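Local coordinates for protein PatF (Prochloron didemni, PDB 4BG2) that probably acts in patellamide (cyanobactin) biosynthesis as a member of the prenyltransferase family, its own activity being uncertain, at residues I41-S53 against G63-T75. Residues are numbered along the deposited sequence; the frame is centred on the assembly and turned at random. Where two conformers were deposited one is given.
Sequences ILEIEGSCSVESS and GGRYEVCNNQGTT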
loop_
_atom_site.group_PDB
_atom_site.type_symbol
_atom_site.label_atom_id
_atom_site.label_comp_id
_atom_site.label_asym_id
_atom_site.label_seq_id
_atom_site.Cartn_x
_atom_site.Cartn_y
_atom_site.Cartn_z
ATOM N N ILE A 41 1.542 -10.380 -12.237
ATOM C CA ILE A 41 1.677 -8.985 -12.660
ATOM C C ILE A 41 2.038 -8.838 -14.126
ATOM O O ILE A 41 1.822 -7.784 -14.713
ATOM C CB ILE A 41 2.676 -8.183 -11.816
ATOM C CG1 ILE A 41 4.110 -8.642 -12.093
ATOM C CG2 ILE A 41 2.284 -8.234 -10.347
ATOM C CD1 ILE A 41 5.124 -7.989 -11.189
ATOM N N LEU A 42 2.596 -9.885 -14.710
ATOM C CA LEU A 42 2.853 -9.904 -16.135
ATOM C C LEU A 42 1.573 -9.918 -16.963
ATOM O O LEU A 42 1.607 -9.536 -18.120
ATOM C CB LEU A 42 3.711 -11.116 -16.512
ATOM C CG LEU A 42 5.180 -11.075 -16.082
ATOM C CD1 LEU A 42 5.902 -12.326 -16.579
ATOM C CD2 LEU A 42 5.851 -9.827 -16.616
ATOM N N GLU A 43 0.459 -10.356 -16.370
ATOM C CA GLU A 43 -0.820 -10.387 -17.062
ATOM C C GLU A 43 -1.565 -9.065 -17.050
ATOM O O GLU A 43 -2.563 -8.929 -17.745
ATOM C CB GLU A 43 -1.730 -11.462 -16.466
ATOM C CG GLU A 43 -1.176 -12.872 -16.571
ATOM C CD GLU A 43 -2.198 -13.922 -16.151
ATOM O OE1 GLU A 43 -2.882 -13.732 -15.121
ATOM O OE2 GLU A 43 -2.333 -14.936 -16.860
ATOM N N ILE A 44 -1.105 -8.081 -16.280
ATOM C CA ILE A 44 -1.780 -6.792 -16.241
ATOM C C ILE A 44 -1.479 -6.028 -17.519
ATOM O O ILE A 44 -0.304 -5.870 -17.900
ATOM C CB ILE A 44 -1.391 -5.959 -15.010
ATOM C CG1 ILE A 44 -1.734 -6.734 -13.743
ATOM C CG2 ILE A 44 -2.162 -4.638 -14.992
ATOM C CD1 ILE A 44 -1.110 -6.160 -12.501
ATOM N N GLU A 45 -2.539 -5.575 -18.195
ATOM C CA GLU A 45 -2.386 -4.830 -19.443
ATOM C C GLU A 45 -2.184 -3.333 -19.197
ATOM O O GLU A 45 -2.657 -2.777 -18.197
ATOM C CB GLU A 45 -3.584 -5.060 -20.382
ATOM C CG GLU A 45 -3.589 -6.423 -21.088
ATOM C CD GLU A 45 -2.298 -6.719 -21.858
ATOM O OE1 GLU A 45 -1.705 -5.776 -22.445
ATOM O OE2 GLU A 45 -1.864 -7.898 -21.866
ATOM N N GLY A 46 -1.477 -2.689 -20.123
ATOM C CA GLY A 46 -1.197 -1.258 -20.031
ATOM C C GLY A 46 0.046 -0.988 -19.204
ATOM O O GLY A 46 0.888 -1.852 -19.038
ATOM N N SER A 47 0.148 0.218 -18.674
ATOM C CA SER A 47 1.315 0.627 -17.920
ATOM C C SER A 47 0.994 0.490 -16.438
ATOM O O SER A 47 -0.070 0.923 -15.991
ATOM C CB SER A 47 1.649 2.081 -18.258
ATOM O OG SER A 47 2.814 2.500 -17.580
ATOM N N CYS A 48 1.926 -0.093 -15.693
ATOM C CA CYS A 48 1.791 -0.306 -14.264
ATOM C C CYS A 48 2.819 0.461 -13.450
ATOM O O CYS A 48 3.903 0.781 -13.928
ATOM C CB CYS A 48 1.955 -1.786 -13.952
ATOM S SG CYS A 48 0.537 -2.801 -14.449
ATOM N N SER A 49 2.459 0.739 -12.206
ATOM C CA SER A 49 3.414 1.161 -11.205
ATOM C C SER A 49 3.667 0.005 -10.245
ATOM O O SER A 49 2.755 -0.763 -9.919
ATOM C CB SER A 49 2.927 2.417 -10.474
ATOM O OG SER A 49 2.256 2.068 -9.290
ATOM N N VAL A 50 4.917 -0.168 -9.845
ATOM C CA VAL A 50 5.277 -1.178 -8.878
ATOM C C VAL A 50 5.754 -0.471 -7.638
ATOM O O VAL A 50 6.720 0.312 -7.701
ATOM C CB VAL A 50 6.399 -2.103 -9.382
ATOM C CG1 VAL A 50 6.769 -3.120 -8.307
ATOM C CG2 VAL A 50 6.003 -2.786 -10.681
ATOM N N GLU A 51 5.054 -0.686 -6.530
ATOM C CA GLU A 51 5.417 -0.056 -5.258
ATOM C C GLU A 51 6.003 -1.113 -4.367
ATOM O O GLU A 51 5.267 -1.943 -3.825
ATOM C CB GLU A 51 4.209 0.586 -4.558
ATOM C CG GLU A 51 4.611 1.496 -3.388
ATOM C CD GLU A 51 3.459 2.352 -2.833
ATOM O OE1 GLU A 51 2.307 1.904 -2.896
ATOM O OE2 GLU A 51 3.706 3.468 -2.293
ATOM N N SER A 52 7.321 -1.121 -4.257
ATOM C CA SER A 52 8.026 -2.062 -3.405
ATOM C C SER A 52 8.234 -1.427 -2.018
ATOM O O SER A 52 8.294 -0.213 -1.888
ATOM C CB SER A 52 9.388 -2.425 -4.014
ATOM O OG SER A 52 9.291 -2.853 -5.368
ATOM N N SER A 53 8.414 -2.239 -0.995
ATOM C CA SER A 53 8.719 -1.698 0.319
ATOM C C SER A 53 9.518 -2.664 1.188
ATOM O O SER A 53 9.666 -3.863 0.873
ATOM C CB SER A 53 7.428 -1.285 1.010
ATOM O OG SER A 53 6.591 -2.408 1.235
ATOM N N GLY A 63 11.661 -7.581 3.144
ATOM C CA GLY A 63 11.681 -6.882 1.862
ATOM C C GLY A 63 10.785 -7.415 0.755
ATOM O O GLY A 63 10.720 -6.818 -0.316
ATOM N N GLY A 64 10.138 -8.554 0.955
ATOM C CA GLY A 64 9.321 -9.142 -0.117
ATOM C C GLY A 64 7.906 -8.581 -0.124
ATOM O O GLY A 64 6.950 -9.315 0.111
ATOM N N ARG A 65 7.789 -7.284 -0.413
ATOM C CA ARG A 65 6.541 -6.543 -0.338
ATOM C C ARG A 65 6.350 -5.675 -1.582
ATOM O O ARG A 65 7.180 -4.781 -1.862
ATOM C CB ARG A 65 6.515 -5.650 0.897
ATOM C CG ARG A 65 6.672 -6.385 2.208
ATOM C CD ARG A 65 7.142 -5.459 3.316
ATOM N NE ARG A 65 6.260 -4.301 3.420
ATOM C CZ ARG A 65 5.140 -4.269 4.120
ATOM N NH1 ARG A 65 4.739 -5.317 4.836
ATOM N NH2 ARG A 65 4.404 -3.173 4.101
ATOM N N TYR A 66 5.271 -5.941 -2.322
ATOM C CA TYR A 66 4.950 -5.229 -3.544
ATOM C C TYR A 66 3.471 -4.952 -3.680
ATOM O O TYR A 66 2.627 -5.819 -3.374
ATOM C CB TYR A 66 5.317 -6.080 -4.745
ATOM C CG TYR A 66 6.717 -6.610 -4.713
ATOM C CD1 TYR A 66 7.776 -5.821 -5.139
ATOM C CD2 TYR A 66 6.988 -7.913 -4.294
ATOM C CE1 TYR A 66 9.068 -6.295 -5.119
ATOM C CE2 TYR A 66 8.285 -8.405 -4.295
ATOM C CZ TYR A 66 9.320 -7.578 -4.705
ATOM O OH TYR A 66 10.631 -8.019 -4.708
ATOM N N GLU A 67 3.155 -3.765 -4.181
ATOM C CA GLU A 67 1.823 -3.444 -4.683
ATOM C C GLU A 67 1.992 -3.017 -6.140
ATOM O O GLU A 67 2.789 -2.139 -6.439
ATOM C CB GLU A 67 1.165 -2.271 -3.930
ATOM C CG GLU A 67 0.868 -2.438 -2.475
ATOM C CD GLU A 67 0.120 -3.708 -2.168
ATOM O OE1 GLU A 67 -0.895 -4.160 -2.914
ATOM O OE2 GLU A 67 0.606 -4.190 -1.148
ATOM N N VAL A 68 1.211 -3.632 -7.032
ATOM C CA VAL A 68 1.222 -3.319 -8.436
ATOM C C VAL A 68 -0.169 -2.929 -8.914
ATOM O O VAL A 68 -1.190 -3.573 -8.572
ATOM C CB VAL A 68 1.720 -4.528 -9.229
ATOM C CG1 VAL A 68 1.745 -4.213 -10.728
ATOM C CG2 VAL A 68 3.111 -4.924 -8.756
ATOM N N CYS A 69 -0.237 -1.881 -9.717
ATOM C CA CYS A 69 -1.495 -1.580 -10.394
ATOM C C CYS A 69 -1.287 -0.799 -11.670
ATOM O O CYS A 69 -0.252 -0.158 -11.872
ATOM C CB CYS A 69 -2.444 -0.805 -9.474
ATOM S SG CYS A 69 -1.891 0.875 -9.055
ATOM N N ASN A 70 -2.318 -0.839 -12.509
ATOM C CA ASN A 70 -2.361 -0.037 -13.698
ATOM C C ASN A 70 -2.432 1.429 -13.292
ATOM O O ASN A 70 -3.159 1.796 -12.378
ATOM C CB ASN A 70 -3.557 -0.445 -14.567
ATOM C CG ASN A 70 -3.649 0.370 -15.822
ATOM O OD1 ASN A 70 -3.976 1.556 -15.777
ATOM N ND2 ASN A 70 -3.332 -0.244 -16.955
ATOM N N ASN A 71 -1.634 2.249 -13.948
ATOM C CA ASN A 71 -1.497 3.645 -13.579
ATOM C C ASN A 71 -2.030 4.549 -14.678
ATOM O O ASN A 71 -1.765 5.732 -14.656
ATOM C CB ASN A 71 -0.030 3.969 -13.217
ATOM C CG ASN A 71 0.943 3.768 -14.379
ATOM O OD1 ASN A 71 0.576 3.805 -15.559
ATOM N ND2 ASN A 71 2.205 3.591 -14.041
ATOM N N GLN A 72 -2.784 3.977 -15.625
ATOM C CA GLN A 72 -3.406 4.726 -16.721
ATOM C C GLN A 72 -4.935 4.769 -16.588
ATOM O O GLN A 72 -5.638 3.949 -17.185
ATOM C CB GLN A 72 -3.107 4.057 -18.062
ATOM C CG GLN A 72 -1.666 4.022 -18.500
ATOM C CD GLN A 72 -1.511 3.127 -19.708
ATOM O OE1 GLN A 72 -1.929 1.967 -19.687
ATOM N NE2 GLN A 72 -0.932 3.661 -20.775
ATOM N N GLY A 73 -5.450 5.704 -15.804
ATOM C CA GLY A 73 -6.887 5.858 -15.642
ATOM C C GLY A 73 -7.616 4.731 -14.922
ATOM O O GLY A 73 -7.071 4.073 -14.058
ATOM N N THR A 74 -8.861 4.505 -15.314
ATOM C CA THR A 74 -9.755 3.647 -14.578
ATOM C C THR A 74 -9.787 2.235 -15.125
ATOM O O THR A 74 -10.167 2.039 -16.264
ATOM C CB THR A 74 -11.175 4.233 -14.584
ATOM O OG1 THR A 74 -11.173 5.414 -13.782
ATOM C CG2 THR A 74 -12.202 3.245 -14.006
ATOM N N THR A 75 -9.421 1.253 -14.303
ATOM C CA THR A 75 -9.567 -0.165 -14.688
ATOM C C THR A 75 -10.560 -0.953 -13.823
ATOM O O THR A 75 -10.744 -2.152 -14.034
ATOM C CB THR A 75 -8.209 -0.903 -14.742
ATOM O OG1 THR A 75 -7.467 -0.639 -13.564
ATOM C CG2 THR A 75 -7.386 -0.439 -15.929
#
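Val68 sits in a tight apolar patch where the end of helix 34-42 and the turn after it come down over one face of the strand pair 48-53 and 63-70. With CG1 anti to the backbone N (chi1 -180°), its two methyls part company: CG1 meets Ile44 CD1 at 3.9 Å, while CG2 meets Ile41 CG2 at 3.8 Å, the two side chains crossing at nearly a right angle. Val50 lies alongside Val68, pointing the same way, and Phe37 of the same helix also touches Val68. Farther along this face Ser52 OG comes in at the ring edge of Tyr66, 3.3 Å from CD1. The strands run antiparallel (167°); Glu51 and Glu67 form a hydrogen-bonded pair with N...O distances of 2.7 Å (Glu51 N to Glu67 O) and 2.8 Å (Glu67 N to Glu51 O). They are the first two strands of the ten-stranded antiparallel barrel, ringed by helices, that marks the ABBA prenyltransferase fold, and strand 295-303 closes it against strand 48-57. The Ile41 and Val68 face looks out to the helices; the face of Glu51 and Glu67 looks inward, where Glu51 is hydrogen-bonded to Tyr246, and Glu67, in the conformer given, to His124 and Thr120. There Ser53 OG accepts from Arg65 NE at 2.9 Å, 18° out of the guanidinium plane. At the other end, polar groups replace the methyls and the contact opens to solvent at Glu45 and Gln72. The buried Asn70 reaches Glu45 O with ND2 at 2.9 Å, the acceptor in its amide plane, and its OD1 takes the backbone N-H of Gln72 in an Asx turn. The exposed Gln72 reaches back too: Ser47 N bonds its OE1 at 2.9 Å, but from above the carbonyl plane.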